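NAD-dependent formate dehydrogenase gamma subunit (Cupriavidus necator, PDB 6VW7) carries a [2Fe-2S] cluster in a thioredoxin-like domain and probably passes electrons within an NAD-dependent formate dehydrogenase. Local coordinates at residues Q77-H82 and Q120-P125. Numbering follows the deposited sequence.
Sequences QPAGRH and QVTLEP
His-82 and Gln-120 meet where the loop arriving from Pro-78 turns into strand 82-87 beside strand 121-126. The backbone N of His-82 donates to Gln-120 O at 2.9 Å, a bent bond (145° at the hydrogen) whose donor is tilted off the carbonyl plane. His-82 O in turn accepts a shorter and straighter bond from Thr-122 N, two residues further along, at 2.7 Å, and Val-121 CA adds a C-H···O contact to the same oxygen. The N and O of His-82 thus bracket Val-121, its parallel bridge partner, by bonding to the residues before and after it. CB and ring atom CD2 of His-82 both lie 3.6 Å from Gln-120 O, which approaches the ring obliquely. The Gln-120 side chain sets out away from the loop but bends at chi2 (-48°), returning OE1 to within 3.8 Å of Arg-81 CB; the guanidinium leads away, with His-82 CE1 over one of its faces, offset toward the rim.

Thr-122 reaches the loop with its hydroxyl. OG1 accepts a nearly straight 2.7 Å bond from Gly-80 N, while Ala-79 CB packs against the same oxygen at 3.7 Å. A further hydrogen bond joins this hydroxyl to Thr-115 OG1, tying the incoming loop to neighbouring strand 114-115. On the side where Val-121 points, helix 97-108 packs through Leu-108. This parallel pairing, connected through helix 97-108 and short strand 114-115, is the beta-alpha-beta element of the thioredoxin-like ferredoxin fold.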
ATOM      1  N   GLN A  77       5.538  23.572  12.622  1.00 42.07           N
ATOM      2  CA  GLN A  77       6.716  24.414  12.511  1.00 42.46           C
ATOM      3  C   GLN A  77       7.518  23.938  11.311  1.00 41.30           C
ATOM      4  O   GLN A  77       7.467  22.754  10.967  1.00 36.47           O
ATOM      5  CB  GLN A  77       7.581  24.351  13.783  1.00 44.06           C
ATOM      6  N   PRO A  78       8.278  24.822  10.667  1.00 45.23           N
ATOM      7  CA  PRO A  78       9.019  24.407   9.468  1.00 45.83           C
ATOM      8  C   PRO A  78       9.986  23.270   9.772  1.00 45.05           C
ATOM      9  O   PRO A  78      10.535  23.166  10.870  1.00 45.96           O
ATOM     10  CB  PRO A  78       9.771  25.678   9.056  1.00 46.94           C
ATOM     11  CG  PRO A  78       9.004  26.793   9.682  1.00 48.10           C
ATOM     12  CD  PRO A  78       8.460  26.252  10.966  1.00 47.07           C
ATOM     13  N   ALA A  79      10.144  22.377   8.803  1.00 43.65           N
ATOM     14  CA  ALA A  79      11.164  21.344   8.880  1.00 43.95           C
ATOM     15  C   ALA A  79      12.472  21.907   8.332  1.00 45.12           C
ATOM     16  O   ALA A  79      12.526  23.032   7.839  1.00 46.02           O
ATOM     17  CB  ALA A  79      10.730  20.099   8.111  1.00 41.99           C
ATOM     18  N   GLY A  80      13.543  21.123   8.408  1.00 45.62           N
ATOM     19  CA  GLY A  80      14.778  21.513   7.749  1.00 46.46           C
ATOM     20  C   GLY A  80      14.603  21.519   6.246  1.00 45.60           C
ATOM     21  O   GLY A  80      13.490  21.287   5.769  1.00 42.60           O
ATOM     22  N   ARG A  81      15.676  21.778   5.487  1.00 48.73           N
ATOM     23  CA  ARG A  81      15.550  21.837   4.030  1.00 49.18           C
ATOM     24  C   ARG A  81      15.017  20.521   3.466  1.00 44.58           C
ATOM     25  O   ARG A  81      14.173  20.528   2.562  1.00 43.67           O
ATOM     26  CB  ARG A  81      16.900  22.190   3.395  1.00 55.50           C
ATOM     27  CG  ARG A  81      16.847  22.998   2.063  1.00 61.60           C
ATOM     28  CD  ARG A  81      15.874  22.379   1.063  1.00 65.18           C
ATOM     29  NE  ARG A  81      16.061  22.752  -0.336  1.00 68.30           N
ATOM     30  CZ  ARG A  81      15.316  22.265  -1.328  1.00 67.61           C
ATOM     31  NH1 ARG A  81      14.337  21.400  -1.068  1.00 65.73           N
ATOM     32  NH2 ARG A  81      15.543  22.643  -2.579  1.00 67.54           N
ATOM     33  N   HIS A  82      15.487  19.385   3.986  1.00 43.15           N
ATOM     34  CA  HIS A  82      15.077  18.071   3.499  1.00 39.70           C
ATOM     35  C   HIS A  82      14.531  17.232   4.649  1.00 40.26           C
ATOM     36  O   HIS A  82      15.154  17.152   5.713  1.00 39.59           O
ATOM     37  CB  HIS A  82      16.252  17.345   2.847  1.00 40.58           C
ATOM     38  CG  HIS A  82      16.883  18.110   1.730  1.00 45.11           C
ATOM     39  ND1 HIS A  82      16.305  18.212   0.484  1.00 44.99           N
ATOM     40  CD2 HIS A  82      18.040  18.810   1.671  1.00 47.27           C
ATOM     41  CE1 HIS A  82      17.075  18.952  -0.294  1.00 46.19           C
ATOM     42  NE2 HIS A  82      18.133  19.328   0.402  1.00 47.90           N
ATOM     43  N   GLN A 120      19.809  21.342   7.622  1.00 52.38           N
ATOM     44  CA  GLN A 120      19.672  20.782   6.280  1.00 51.68           C
ATOM     45  C   GLN A 120      18.756  19.564   6.228  1.00 48.15           C
ATOM     46  O   GLN A 120      18.065  19.358   5.222  1.00 45.58           O
ATOM     47  CB  GLN A 120      21.049  20.405   5.722  1.00 55.87           C
ATOM     48  CG  GLN A 120      21.862  21.607   5.267  1.00 58.90           C
ATOM     49  CD  GLN A 120      21.058  22.550   4.398  1.00 59.71           C
ATOM     50  OE1 GLN A 120      20.671  22.207   3.280  1.00 60.66           O
ATOM     51  NE2 GLN A 120      20.780  23.741   4.920  1.00 58.46           N
ATOM     52  N   VAL A 121      18.715  18.762   7.287  1.00 45.92           N
ATOM     53  CA  VAL A 121      17.985  17.502   7.280  1.00 42.68           C
ATOM     54  C   VAL A 121      17.103  17.429   8.517  1.00 42.65           C
ATOM     55  O   VAL A 121      17.560  17.709   9.631  1.00 42.31           O
ATOM     56  CB  VAL A 121      18.938  16.291   7.230  1.00 41.62           C
ATOM     57  CG1 VAL A 121      18.179  14.984   7.531  1.00 40.28           C
ATOM     58  CG2 VAL A 121      19.616  16.208   5.880  1.00 39.55           C
ATOM     59  N   THR A 122      15.840  17.067   8.317  1.00 41.88           N
ATOM     60  CA  THR A 122      14.950  16.638   9.393  1.00 41.32           C
ATOM     61  C   THR A 122      14.759  15.132   9.266  1.00 39.67           C
ATOM     62  O   THR A 122      14.337  14.644   8.212  1.00 39.67           O
ATOM     63  CB  THR A 122      13.601  17.360   9.327  1.00 41.23           C
ATOM     64  OG1 THR A 122      13.783  18.750   9.636  1.00 44.60           O
ATOM     65  CG2 THR A 122      12.614  16.751  10.312  1.00 41.39           C
ATOM     66  N   LEU A 123      15.070  14.408  10.337  1.00 40.05           N
ATOM     67  CA  LEU A 123      14.985  12.951  10.368  1.00 38.76           C
ATOM     68  C   LEU A 123      13.637  12.536  10.954  1.00 36.32           C
ATOM     69  O   LEU A 123      13.309  12.912  12.085  1.00 34.90           O
ATOM     70  CB  LEU A 123      16.134  12.376  11.192  1.00 40.17           C
ATOM     71  CG  LEU A 123      16.245  10.857  11.281  1.00 39.80           C
ATOM     72  CD1 LEU A 123      16.504  10.285   9.904  1.00 37.35           C
ATOM     73  CD2 LEU A 123      17.365  10.506  12.242  1.00 41.43           C
ATOM     74  N   GLU A 124      12.853  11.779  10.182  1.00 36.49           N
ATOM     75  CA  GLU A 124      11.527  11.325  10.587  1.00 38.26           C
ATOM     76  C   GLU A 124      11.383   9.824  10.385  1.00 35.97           C
ATOM     77  O   GLU A 124      11.904   9.279   9.403  1.00 34.03           O
ATOM     78  CB  GLU A 124      10.431  12.035   9.778  1.00 42.26           C
ATOM     79  CG  GLU A 124      10.351  13.540   9.981  1.00 47.40           C
ATOM     80  CD  GLU A 124       9.558  13.933  11.218  1.00 52.33           C
ATOM     81  OE1 GLU A 124       9.130  13.043  11.991  1.00 53.31           O
ATOM     82  OE2 GLU A 124       9.359  15.150  11.414  1.00 55.17           O
ATOM     83  N   PRO A 125      10.663   9.131  11.268  1.00 33.80           N
ATOM     84  CA  PRO A 125      10.303   7.746  10.981  1.00 32.92           C
ATOM     85  C   PRO A 125       9.082   7.712  10.076  1.00 30.92           C
ATOM     86  O   PRO A 125       8.267   8.637  10.044  1.00 33.08           O
ATOM     87  CB  PRO A 125       9.997   7.164  12.369  1.00 33.44           C
ATOM     88  CG  PRO A 125       9.390   8.330  13.104  1.00 33.96           C
ATOM     89  CD  PRO A 125      10.037   9.603  12.518  1.00 34.33           C
TER